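Local coordinates for antistasin (Haementeria officinalis, PDB 1SKZ), which inhibits blood coagulation factor Xa as a secreted, disulfide-rich serine protease inhibitor that also binds heparin, at residues A[7-12]-A[22-27]; A[29-34]-A[49-54]; A[60-65]-A[78-83]; A[37-42]-A[55-60]. One frame throughout, in Å; residues are numbered along the deposited sequence.

Contact 1: A[7-12]-A[22-27]; sequences GCEEAG and ITDRCT
The carboxylate of Asp-24 lies against the N-terminal turn of the short helix 8-11 and overlaps the side chain of Glu-9. OD1 of Asp-24 takes the N-H of Glu-9 on its syn lone pair, with Glu-9 N at 2.7 Å. Cys-8 N donates to Asp-24 O over 2.9 Å and makes a second, weak bond to Asp-24 OD1. One residue thus meets both N-H groups with its backbone and side-chain oxygens. Glu-9 crosses Asp-24 at about a right angle, with the two carboxylate planes 61° apart. Glu-9 OE2 and Asp-24 OD2 are only 2.8 Å apart although both are acceptors. That closeness would probably raise the proton affinity of the pair. The sulfurs lie beside this polar patch. With chi1 at 50°, Cys-8 SG falls between its own N and carbonyl carbon and comes 3.1 Å from Asp-24 O. Cys-8 CB rests 3.4 Å from Cys-26 SG. The two cysteines belong to different disulfides, Cys-8 with Cys-19 and Cys-26 with Cys-13. The contact lies at the surface and sets the loop that leads on to strand 41-43 against weakly bonded helix 8-11.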
loop_
_atom_site.group_PDB
_atom_site.type_symbol
_atom_site.label_atom_id
_atom_site.label_comp_id
_atom_site.label_asym_id
_atom_site.label_seq_id
_atom_site.Cartn_x
_atom_site.Cartn_y
_atom_site.Cartn_z
ATOM N N GLY A 7 19.594 -0.403 -12.279
ATOM C CA GLY A 7 18.523 -1.421 -12.111
ATOM C C GLY A 7 18.564 -2.293 -10.863
ATOM O O GLY A 7 19.420 -3.184 -10.765
ATOM N N CYS A 8 17.550 -2.153 -10.000
ATOM C CA CYS A 8 17.361 -3.072 -8.877
ATOM C C CYS A 8 16.361 -4.189 -9.148
ATOM O O CYS A 8 16.195 -5.077 -8.311
ATOM C CB CYS A 8 16.915 -2.316 -7.629
ATOM S SG CYS A 8 15.505 -1.189 -7.874
ATOM N N GLU A 9 15.681 -4.140 -10.300
ATOM C CA GLU A 9 14.695 -5.173 -10.643
ATOM C C GLU A 9 15.349 -6.559 -10.655
ATOM O O GLU A 9 14.756 -7.535 -10.190
ATOM C CB GLU A 9 13.987 -4.864 -11.989
ATOM C CG GLU A 9 14.897 -4.695 -13.241
ATOM C CD GLU A 9 14.111 -4.348 -14.534
ATOM O OE1 GLU A 9 13.545 -5.267 -15.178
ATOM O OE2 GLU A 9 14.090 -3.157 -14.927
ATOM N N GLU A 10 16.650 -6.558 -10.920
ATOM C CA GLU A 10 17.484 -7.752 -10.850
ATOM C C GLU A 10 18.417 -7.728 -9.621
ATOM O O GLU A 10 18.360 -8.624 -8.763
ATOM C CB GLU A 10 18.328 -7.859 -12.127
ATOM C CG GLU A 10 17.861 -6.952 -13.266
ATOM C CD GLU A 10 16.662 -7.509 -14.043
ATOM O OE1 GLU A 10 16.186 -8.620 -13.703
ATOM O OE2 GLU A 10 16.220 -6.842 -15.015
ATOM N N ALA A 11 19.299 -6.725 -9.575
ATOM C CA ALA A 11 20.319 -6.623 -8.528
ATOM C C ALA A 11 19.750 -6.882 -7.141
ATOM O O ALA A 11 20.341 -7.625 -6.353
ATOM C CB ALA A 11 20.997 -5.230 -8.556
ATOM N N GLY A 12 18.562 -6.328 -6.880
ATOM C CA GLY A 12 18.065 -6.230 -5.518
ATOM C C GLY A 12 18.649 -5.027 -4.802
ATOM O O GLY A 12 19.363 -4.217 -5.388
ATOM N N ILE A 22 9.173 1.588 -10.792
ATOM C CA ILE A 22 9.102 2.645 -11.777
ATOM C C ILE A 22 10.499 3.163 -12.163
ATOM O O ILE A 22 10.861 3.154 -13.351
ATOM C CB ILE A 22 8.195 3.811 -11.292
ATOM C CG1 ILE A 22 6.748 3.318 -11.163
ATOM C CG2 ILE A 22 8.207 4.957 -12.306
ATOM C CD1 ILE A 22 5.755 4.430 -10.791
ATOM N N THR A 23 11.304 3.517 -11.171
ATOM C CA THR A 23 12.567 4.192 -11.448
ATOM C C THR A 23 13.715 3.210 -11.523
ATOM O O THR A 23 14.773 3.533 -12.044
ATOM C CB THR A 23 12.895 5.271 -10.386
ATOM O OG1 THR A 23 13.005 4.667 -9.084
ATOM C CG2 THR A 23 11.817 6.335 -10.366
ATOM N N ASP A 24 13.444 1.985 -11.100
ATOM C CA ASP A 24 14.432 0.923 -10.953
ATOM C C ASP A 24 15.631 1.280 -10.075
ATOM O O ASP A 24 16.696 0.625 -10.143
ATOM C CB ASP A 24 14.889 0.412 -12.313
ATOM C CG ASP A 24 15.176 -1.066 -12.290
ATOM O OD1 ASP A 24 14.850 -1.749 -11.277
ATOM O OD2 ASP A 24 15.768 -1.555 -13.277
ATOM N N ARG A 25 15.364 2.170 -9.119
ATOM C CA ARG A 25 16.328 2.585 -8.100
ATOM C C ARG A 25 15.801 2.184 -6.688
ATOM O O ARG A 25 14.597 2.024 -6.487
ATOM C CB ARG A 25 16.534 4.097 -8.254
ATOM C CG ARG A 25 17.498 4.814 -7.319
ATOM C CD ARG A 25 17.695 6.288 -7.843
ATOM N NE ARG A 25 18.134 7.278 -6.838
ATOM C CZ ARG A 25 17.475 8.399 -6.523
ATOM N NH1 ARG A 25 16.203 8.596 -6.885
ATOM N NH2 ARG A 25 18.082 9.308 -5.778
ATOM N N CYS A 26 16.723 1.832 -5.793
ATOM C CA CYS A 26 16.404 1.366 -4.445
ATOM C C CYS A 26 16.042 2.510 -3.532
ATOM O O CYS A 26 16.810 2.841 -2.623
ATOM C CB CYS A 26 17.603 0.651 -3.849
ATOM S SG CYS A 26 17.990 -0.850 -4.765
ATOM N N THR A 27 14.903 3.148 -3.785
ATOM C CA THR A 27 14.531 4.315 -3.018
ATOM C C THR A 27 13.356 4.003 -2.108
ATOM O O THR A 27 12.881 4.870 -1.371
ATOM C CB THR A 27 14.179 5.446 -3.937
ATOM O OG1 THR A 27 13.247 4.966 -4.907
ATOM C CG2 THR A 27 15.439 5.948 -4.678
#

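Contact 2: A[29-34]-A[49-54]; sequences SGVRCR and EFCKCR
The Cys-33 to Cys-51 disulfide belongs to the first antistasin-like repeat, 28-53. It ties the residue just before the reactive bond, Arg-34 to Val-35, to the chain that leaves strand 49-50. The two SG atoms of Cys-33 and Cys-51 are 2.0 Å apart, and chi3 is 95°. Cys-51 SG stands anti to its own backbone N, while CB of the same residue meets Val-31. The branches of Val-31 divide between two partners. CG1 lies 3.7 Å from Cys-51 CB, and CG2 lies 3.6 Å from Glu-49 CB. Val-31 CG1 is anti to the backbone N, chi1 176°, which sends it to the Cys-51 side. Cys-51 is the centre of an inverse gamma turn, where the chain turns a corner. Phe-50, between the two partners of Val-31, stacks its ring on Phe-50 of the second subunit. No direct hydrogen bond joins the segments; two waters do. Water 1 donates to Glu-49 O over 2.9 Å and accepts a weak bond from Gly-30 N. Water 2 accepts from Cys-51 N over 3.1 Å and, weakly, from Arg-32 N. The oxygen of water 2 lies in the plane of the Phe-50 ring, at its edge.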
loop_
_atom_site.group_PDB
_atom_site.type_symbol
_atom_site.label_atom_id
_atom_site.label_comp_id
_atom_site.label_asym_id
_atom_site.label_seq_id
_atom_site.Cartn_x
_atom_site.Cartn_y
_atom_site.Cartn_z
ATOM N N SER A 29 11.259 1.835 0.943
ATOM C CA SER A 29 11.578 1.363 2.286
ATOM C C SER A 29 11.563 -0.156 2.383
ATOM O O SER A 29 12.188 -0.750 3.282
ATOM C CB SER A 29 10.592 1.939 3.294
ATOM O OG SER A 29 10.634 3.342 3.242
ATOM N N GLY A 30 10.797 -0.787 1.499
ATOM C CA GLY A 30 10.560 -2.209 1.658
ATOM C C GLY A 30 9.320 -2.550 2.486
ATOM O O GLY A 30 8.772 -1.718 3.240
ATOM N N VAL A 31 8.862 -3.782 2.296
ATOM C CA VAL A 31 7.669 -4.310 2.942
ATOM C C VAL A 31 8.019 -4.642 4.407
ATOM O O VAL A 31 9.053 -5.246 4.680
ATOM C CB VAL A 31 7.199 -5.579 2.174
ATOM C CG1 VAL A 31 6.012 -6.231 2.859
ATOM C CG2 VAL A 31 6.872 -5.204 0.738
ATOM N N ARG A 32 7.219 -4.165 5.356
ATOM C CA ARG A 32 7.600 -4.357 6.756
ATOM C C ARG A 32 6.939 -5.624 7.255
ATOM O O ARG A 32 6.409 -5.642 8.348
ATOM C CB ARG A 32 7.163 -3.183 7.660
ATOM C CG ARG A 32 7.779 -1.827 7.375
ATOM C CD ARG A 32 7.095 -1.253 6.155
ATOM N NE ARG A 32 7.030 0.210 6.061
ATOM C CZ ARG A 32 8.074 1.016 5.857
ATOM N NH1 ARG A 32 9.309 0.642 6.229
ATOM N NH2 ARG A 32 7.852 2.272 5.487
ATOM N N CYS A 33 6.882 -6.654 6.417
ATOM C CA CYS A 33 6.282 -7.918 6.804
ATOM C C CYS A 33 6.845 -9.045 5.949
ATOM O O CYS A 33 7.538 -8.807 4.935
ATOM C CB CYS A 33 4.774 -7.862 6.616
ATOM S SG CYS A 33 4.256 -8.004 4.865
ATOM N N ARG A 34 6.376 -10.248 6.270
ATOM C CA ARG A 34 6.742 -11.479 5.587
ATOM C C ARG A 34 5.489 -12.261 5.190
ATOM O O ARG A 34 5.529 -13.486 5.072
ATOM C CB ARG A 34 7.607 -12.360 6.509
ATOM C CG ARG A 34 8.966 -11.770 6.865
ATOM C CD ARG A 34 9.710 -12.725 7.774
ATOM N NE ARG A 34 10.708 -12.057 8.614
ATOM C CZ ARG A 34 11.581 -12.696 9.394
ATOM N NH1 ARG A 34 11.652 -14.027 9.374
ATOM N NH2 ARG A 34 12.422 -12.002 10.148
ATOM N N GLU A 49 6.424 -1.208 -3.092
ATOM C CA GLU A 49 5.645 -2.274 -2.434
ATOM C C GLU A 49 5.300 -1.963 -0.971
ATOM O O GLU A 49 6.093 -1.343 -0.236
ATOM C CB GLU A 49 6.395 -3.622 -2.500
ATOM C CG GLU A 49 6.297 -4.279 -3.861
ATOM C CD GLU A 49 6.969 -5.634 -3.945
ATOM O OE1 GLU A 49 7.879 -5.875 -3.152
ATOM O OE2 GLU A 49 6.590 -6.453 -4.823
ATOM N N PHE A 50 4.120 -2.397 -0.561
ATOM C CA PHE A 50 3.749 -2.323 0.827
ATOM C C PHE A 50 3.017 -3.600 1.136
ATOM O O PHE A 50 2.591 -4.308 0.205
ATOM C CB PHE A 50 2.878 -1.093 1.079
ATOM C CG PHE A 50 3.619 0.175 0.900
ATOM C CD1 PHE A 50 4.676 0.494 1.764
ATOM C CD2 PHE A 50 3.427 0.950 -0.256
ATOM C CE1 PHE A 50 5.553 1.556 1.471
ATOM C CE2 PHE A 50 4.274 2.014 -0.561
ATOM C CZ PHE A 50 5.344 2.325 0.297
ATOM N N CYS A 51 2.830 -3.863 2.440
ATOM C CA CYS A 51 2.325 -5.160 2.899
ATOM C C CYS A 51 0.803 -5.286 2.797
ATOM O O CYS A 51 0.093 -5.401 3.811
ATOM C CB CYS A 51 2.769 -5.437 4.348
ATOM S SG CYS A 51 2.407 -7.144 4.839
ATOM N N LYS A 52 0.310 -5.335 1.570
ATOM C CA LYS A 52 -1.081 -5.676 1.288
ATOM C C LYS A 52 -0.996 -6.516 0.006
ATOM O O LYS A 52 -0.354 -6.078 -0.963
ATOM C CB LYS A 52 -1.894 -4.387 1.008
ATOM C CG LYS A 52 -3.408 -4.628 0.747
ATOM C CD LYS A 52 -4.225 -3.323 0.641
ATOM C CE LYS A 52 -5.666 -3.547 1.108
ATOM N NZ LYS A 52 -5.699 -3.503 2.670
ATOM N N CYS A 53 -1.715 -7.637 -0.055
ATOM C CA CYS A 53 -1.719 -8.476 -1.262
ATOM C C CYS A 53 -2.576 -7.931 -2.414
ATOM O O CYS A 53 -3.625 -7.320 -2.192
ATOM C CB CYS A 53 -2.175 -9.880 -0.912
ATOM S SG CYS A 53 -1.211 -10.665 0.415
ATOM N N ARG A 54 -2.019 -7.997 -3.625
ATOM C CA ARG A 54 -2.749 -7.732 -4.864
ATOM C C ARG A 54 -3.928 -8.674 -4.977
ATOM O O ARG A 54 -3.802 -9.873 -4.708
ATOM C CB ARG A 54 -1.848 -8.008 -6.076
ATOM C CG ARG A 54 -0.887 -6.916 -6.431
ATOM C CD ARG A 54 -0.243 -7.238 -7.755
ATOM N NE ARG A 54 1.037 -6.561 -7.793
ATOM C CZ ARG A 54 1.207 -5.350 -8.318
ATOM N NH1 ARG A 54 0.273 -4.875 -9.147
ATOM N NH2 ARG A 54 2.369 -4.704 -8.160
HETATM O O HOH W 1 8.941 -1.012 -0.571
HETATM O O HOH W 2 4.577 -2.237 4.492
#

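Contact 3: A[60-65]-A[78-83]; sequences ATCDIS and NKCDCK
Van der Waals contact between Cys-62 and the backbone of Asn-78 makes up the body of this contact. Cys-62 CB lies 3.3 Å from Asn-78 O, and Cys-62 SG lies 3.5 Å from the same oxygen. SG of Cys-62 is anti to its own backbone N (chi1 -171°), which carries it alongside the Asn-78 carbonyl. Sulfur packing comes next. Cys-62 SG and Cys-80 SG are 4.1 Å apart and belong to separate disulfides, with Cys-73 and Cys-67. The polar contacts gather at the amide of Asn-78. Its ND2 is 3.1 Å from Ala-60 O, but the angle is too poor for a hydrogen bond. The bond goes instead to the carbonyl O of Lys-59, one residue earlier. An alanine in place of Asn-78 would probably leave that carbonyl without this donor and open a gap beside the backbone of Ala-60 and Thr-61. Within 60-65, Asp-63 forms an Asx turn. Its OD2 accepts from Ser-65 N and from Ser-65 OG, each at 3.0 Å and from opposite faces of the carboxylate plane. This double grip stands at the start of the 3-10 segment that begins at Ile-64. Cys-80 is the centre of an inverse gamma turn. Past it, Asp-81 and Cys-82 form a classic beta bulge against Met-72, where strand 82-83 pairs antiparallel with strand 71-72. Segment 60-65 runs in the loop between strand 49-50 and strand 71-72.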
loop_
_atom_site.group_PDB
_atom_site.type_symbol
_atom_site.label_atom_id
_atom_site.label_comp_id
_atom_site.label_asym_id
_atom_site.label_seq_id
_atom_site.Cartn_x
_atom_site.Cartn_y
_atom_site.Cartn_z
ATOM N N ALA A 60 2.942 -9.573 -16.721
ATOM C CA ALA A 60 4.325 -9.933 -16.404
ATOM C C ALA A 60 5.314 -9.039 -17.104
ATOM O O ALA A 60 6.408 -8.798 -16.602
ATOM C CB ALA A 60 4.591 -11.380 -16.788
ATOM N N THR A 61 4.992 -8.707 -18.351
ATOM C CA THR A 61 5.926 -8.020 -19.231
ATOM C C THR A 61 5.184 -7.039 -20.134
ATOM O O THR A 61 3.959 -7.174 -20.372
ATOM C CB THR A 61 6.685 -9.054 -20.094
ATOM O OG1 THR A 61 7.968 -8.517 -20.439
ATOM C CG2 THR A 61 5.877 -9.428 -21.355
ATOM N N CYS A 62 5.886 -5.988 -20.530
ATOM C CA CYS A 62 5.326 -5.062 -21.503
ATOM C C CYS A 62 6.428 -4.628 -22.458
ATOM O O CYS A 62 7.535 -4.317 -22.016
ATOM C CB CYS A 62 4.710 -3.841 -20.783
ATOM S SG CYS A 62 3.745 -2.712 -21.845
ATOM N N ASP A 63 6.059 -4.486 -23.730
ATOM C CA ASP A 63 6.929 -3.923 -24.759
ATOM C C ASP A 63 6.186 -2.888 -25.617
ATOM O O ASP A 63 5.016 -3.107 -25.974
ATOM C CB ASP A 63 7.454 -5.045 -25.673
ATOM C CG ASP A 63 8.581 -4.570 -26.574
ATOM O OD1 ASP A 63 9.688 -4.379 -26.018
ATOM O OD2 ASP A 63 8.348 -4.262 -27.778
ATOM N N ILE A 64 6.905 -1.834 -26.025
ATOM C CA ILE A 64 6.385 -0.772 -26.922
ATOM C C ILE A 64 5.728 -1.280 -28.224
ATOM O O ILE A 64 4.761 -0.680 -28.723
ATOM C CB ILE A 64 7.503 0.249 -27.308
ATOM C CG1 ILE A 64 6.922 1.455 -28.054
ATOM C CG2 ILE A 64 8.527 -0.399 -28.241
ATOM C CD1 ILE A 64 6.181 2.456 -27.182
ATOM N N SER A 65 6.216 -2.409 -28.735
ATOM C CA SER A 65 5.692 -2.993 -29.960
ATOM C C SER A 65 4.237 -3.389 -29.765
ATOM O O SER A 65 3.438 -3.245 -30.704
ATOM C CB SER A 65 6.545 -4.211 -30.391
ATOM O OG SER A 65 6.260 -5.374 -29.624
ATOM N N ASN A 78 2.526 -2.622 -16.390
ATOM C CA ASN A 78 2.959 -3.348 -17.601
ATOM C C ASN A 78 1.878 -3.383 -18.678
ATOM O O ASN A 78 1.777 -4.347 -19.445
ATOM C CB ASN A 78 3.397 -4.783 -17.262
ATOM C CG ASN A 78 4.823 -4.850 -16.778
ATOM O OD1 ASN A 78 5.575 -3.886 -16.868
ATOM N ND2 ASN A 78 5.209 -5.993 -16.253
ATOM N N LYS A 79 1.093 -2.313 -18.756
ATOM C CA LYS A 79 0.145 -2.128 -19.856
ATOM C C LYS A 79 0.493 -0.812 -20.514
ATOM O O LYS A 79 1.259 -0.024 -19.955
ATOM C CB LYS A 79 -1.309 -2.086 -19.348
ATOM C CG LYS A 79 -1.736 -3.362 -18.702
ATOM C CD LYS A 79 -3.165 -3.279 -18.177
ATOM C CE LYS A 79 -3.748 -4.702 -18.028
ATOM N NZ LYS A 79 -5.096 -4.745 -17.333
ATOM N N CYS A 80 -0.075 -0.577 -21.692
ATOM C CA CYS A 80 0.279 0.568 -22.504
ATOM C C CYS A 80 -0.515 1.768 -22.063
ATOM O O CYS A 80 -1.297 2.337 -22.822
ATOM C CB CYS A 80 0.062 0.239 -24.003
ATOM S SG CYS A 80 1.197 -1.057 -24.625
ATOM N N ASP A 81 -0.285 2.178 -20.820
ATOM C CA ASP A 81 -1.147 3.147 -20.139
ATOM C C ASP A 81 -0.715 4.600 -20.308
ATOM O O ASP A 81 -1.509 5.510 -20.097
ATOM C CB ASP A 81 -1.221 2.803 -18.643
ATOM C CG ASP A 81 -2.198 1.662 -18.340
ATOM O OD1 ASP A 81 -3.213 1.490 -19.052
ATOM O OD2 ASP A 81 -1.940 0.909 -17.382
ATOM N N CYS A 82 0.569 4.827 -20.567
ATOM C CA CYS A 82 1.123 6.173 -20.552
ATOM C C CYS A 82 1.238 6.809 -21.922
ATOM O O CYS A 82 1.609 6.157 -22.895
ATOM C CB CYS A 82 2.495 6.185 -19.890
ATOM S SG CYS A 82 2.549 5.389 -18.261
ATOM N N LYS A 83 0.862 8.078 -22.001
ATOM C CA LYS A 83 1.171 8.891 -23.162
ATOM C C LYS A 83 2.693 8.943 -23.317
ATOM O O LYS A 83 3.403 9.317 -22.360
ATOM C CB LYS A 83 0.671 10.300 -22.942
ATOM C CG LYS A 83 -0.788 10.510 -23.221
ATOM C CD LYS A 83 -1.000 11.979 -23.520
ATOM C CE LYS A 83 -2.365 12.427 -23.116
ATOM N NZ LYS A 83 -3.282 12.001 -24.173
#

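Contact 4: A[37-42]-A[55-60]; sequences CPHGFQ and LEPMKA
The His-39 ring carries Glu-56 C and Pro-57 CD over one face. Pro-57 CD makes a CH-pi contact, 3.8 Å from the centroid of the His-39 ring and 22° off its normal. The nearest ring atom to Pro-57 CD is His-39 ND1, at 3.5 Å. The two side chains lie side by side and point the same way. Leu-55 O approaches the ring obliquely, 3.4 Å from His-39 CD2. His-39 CB also rests on the peptide, 3.6 Å from Glu-56 O. An alanine in place of His-39 would probably open a gap over Pro-57 CD and leave the proline ring without its CH-pi partner. Gln-42 adds a smaller touch, NE2 to Leu-55 CD2 at 3.7 Å. The same NE2 donates to the carbonyl O of Cys-53, its main polar partner. No direct hydrogen bond crosses, but water 3 bridges the backbones. It donates to His-39 O over 2.8 Å and accepts from Met-58 N. His-39 is placed by a type I beta turn, Cys-37 to Gly-40, closed by Gly-40 N on Cys-37 O. Gly-40 has a positive phi, 82°, at which a side chain would press on the carbonyl O of His-39. The arrangement is a type I turn leading into strand 41-43 of the first antistasin-like repeat, with the loop 55-60 packed against its His-39.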
loop_
_atom_site.group_PDB
_atom_site.type_symbol
_atom_site.label_atom_id
_atom_site.label_comp_id
_atom_site.label_asym_id
_atom_site.label_seq_id
_atom_site.Cartn_x
_atom_site.Cartn_y
_atom_site.Cartn_z
ATOM N N CYS A 37 1.858 -13.394 -0.343
ATOM C CA CYS A 37 0.836 -12.888 -1.251
ATOM C C CYS A 37 0.924 -13.625 -2.594
ATOM O O CYS A 37 1.907 -13.472 -3.336
ATOM C CB CYS A 37 1.045 -11.412 -1.481
ATOM S SG CYS A 37 0.765 -10.375 -0.001
ATOM N N PRO A 38 -0.071 -14.483 -2.886
ATOM C CA PRO A 38 -0.142 -15.267 -4.127
ATOM C C PRO A 38 0.060 -14.467 -5.397
ATOM O O PRO A 38 0.649 -14.972 -6.337
ATOM C CB PRO A 38 -1.537 -15.891 -4.093
ATOM C CG PRO A 38 -1.988 -15.817 -2.693
ATOM C CD PRO A 38 -1.248 -14.703 -2.017
ATOM N N HIS A 39 -0.424 -13.233 -5.442
ATOM C CA HIS A 39 -0.138 -12.365 -6.576
ATOM C C HIS A 39 0.856 -11.256 -6.305
ATOM O O HIS A 39 0.894 -10.281 -7.041
ATOM C CB HIS A 39 -1.417 -11.732 -7.131
ATOM C CG HIS A 39 -2.465 -12.727 -7.497
ATOM N ND1 HIS A 39 -2.268 -13.687 -8.466
ATOM C CD2 HIS A 39 -3.707 -12.935 -7.004
ATOM C CE1 HIS A 39 -3.349 -14.439 -8.560
ATOM N NE2 HIS A 39 -4.234 -14.005 -7.684
ATOM N N GLY A 40 1.645 -11.371 -5.253
ATOM C CA GLY A 40 2.535 -10.277 -4.895
ATOM C C GLY A 40 1.914 -9.129 -4.090
ATOM O O GLY A 40 0.723 -9.064 -3.868
ATOM N N PHE A 41 2.756 -8.185 -3.715
ATOM C CA PHE A 41 2.386 -7.002 -2.948
ATOM C C PHE A 41 1.901 -5.884 -3.837
ATOM O O PHE A 41 2.359 -5.726 -4.952
ATOM C CB PHE A 41 3.602 -6.494 -2.158
ATOM C CG PHE A 41 4.039 -7.418 -1.054
ATOM C CD1 PHE A 41 3.188 -7.704 0.024
ATOM C CD2 PHE A 41 5.302 -8.015 -1.083
ATOM C CE1 PHE A 41 3.563 -8.555 1.041
ATOM C CE2 PHE A 41 5.691 -8.888 -0.043
ATOM C CZ PHE A 41 4.791 -9.152 1.032
ATOM N N GLN A 42 0.924 -5.137 -3.349
ATOM C CA GLN A 42 0.490 -3.894 -3.967
ATOM C C GLN A 42 1.593 -2.871 -3.935
ATOM O O GLN A 42 2.522 -2.971 -3.139
ATOM C CB GLN A 42 -0.757 -3.349 -3.253
ATOM C CG GLN A 42 -1.888 -4.338 -3.390
ATOM C CD GLN A 42 -3.245 -3.748 -3.110
ATOM O OE1 GLN A 42 -3.501 -2.561 -3.370
ATOM N NE2 GLN A 42 -4.134 -4.573 -2.544
ATOM N N LEU A 55 -5.008 -8.187 -5.566
ATOM C CA LEU A 55 -6.153 -9.050 -5.784
ATOM C C LEU A 55 -6.040 -9.859 -7.091
ATOM O O LEU A 55 -6.463 -10.998 -7.133
ATOM C CB LEU A 55 -7.456 -8.219 -5.719
ATOM C CG LEU A 55 -7.868 -7.463 -4.418
ATOM C CD1 LEU A 55 -7.709 -8.324 -3.192
ATOM C CD2 LEU A 55 -7.004 -6.215 -4.246
ATOM N N GLU A 56 -5.263 -9.376 -8.055
ATOM C CA GLU A 56 -5.052 -10.087 -9.321
ATOM C C GLU A 56 -3.584 -9.936 -9.746
ATOM O O GLU A 56 -2.857 -9.133 -9.163
ATOM C CB GLU A 56 -5.956 -9.515 -10.412
ATOM C CG GLU A 56 -7.437 -9.356 -10.022
ATOM C CD GLU A 56 -8.233 -10.661 -10.072
ATOM O OE1 GLU A 56 -8.256 -11.304 -11.142
ATOM O OE2 GLU A 56 -8.915 -11.004 -9.071
ATOM N N PRO A 57 -3.091 -10.784 -10.675
ATOM C CA PRO A 57 -1.662 -10.640 -11.035
ATOM C C PRO A 57 -1.322 -9.363 -11.848
ATOM O O PRO A 57 -2.212 -8.733 -12.432
ATOM C CB PRO A 57 -1.348 -11.940 -11.812
ATOM C CG PRO A 57 -2.681 -12.479 -12.275
ATOM C CD PRO A 57 -3.687 -12.021 -11.229
ATOM N N MET A 58 -0.100 -8.869 -11.684
ATOM C CA MET A 58 0.426 -7.821 -12.550
ATOM C C MET A 58 0.810 -8.493 -13.858
ATOM O O MET A 58 1.232 -9.657 -13.847
ATOM C CB MET A 58 1.676 -7.169 -11.938
ATOM C CG MET A 58 2.126 -5.886 -12.622
ATOM S SD MET A 58 3.725 -5.414 -11.986
ATOM C CE MET A 58 4.418 -4.240 -13.325
ATOM N N LYS A 59 0.496 -7.840 -14.980
ATOM C CA LYS A 59 0.894 -8.343 -16.290
ATOM C C LYS A 59 2.409 -8.443 -16.261
ATOM O O LYS A 59 3.075 -7.563 -15.703
ATOM C CB LYS A 59 0.436 -7.381 -17.393
ATOM C CG LYS A 59 0.880 -7.784 -18.832
ATOM C CD LYS A 59 -0.086 -7.204 -19.876
ATOM C CE LYS A 59 0.435 -7.325 -21.299
ATOM N NZ LYS A 59 1.517 -6.317 -21.634
ATOM N N ALA A 60 2.942 -9.573 -16.721
ATOM C CA ALA A 60 4.325 -9.933 -16.404
ATOM C C ALA A 60 5.314 -9.039 -17.104
ATOM O O ALA A 60 6.408 -8.798 -16.602
ATOM C CB ALA A 60 4.591 -11.380 -16.788
HETATM O O HOH W 3 1.630 -10.025 -9.682
#

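Overall arrangement
Contact 1 closes first along the chain, and contact 2 opens right after it, with centres about 16 Å apart. Contacts 2 and 4 alternate their segments and lie on the same side of the chain's centre, their own centres about 12 Å apart. The Cys-37 to Cys-53 disulfide joins them, as do backbone hydrogen bonds of Gln-42 with Phe-50 and Lys-52. Contact 3 follows and shares Ala-60 with contact 4; Asn-78 bonds to Lys-59 where they meet. The centres of contacts 2 and 3 are about 24 Å apart, on opposite sides of the chain's centre. With little helix or strand, the fold probably depends largely on its disulfides. Segment 55-60 connects the contacts around strand 41-43 with contact 3.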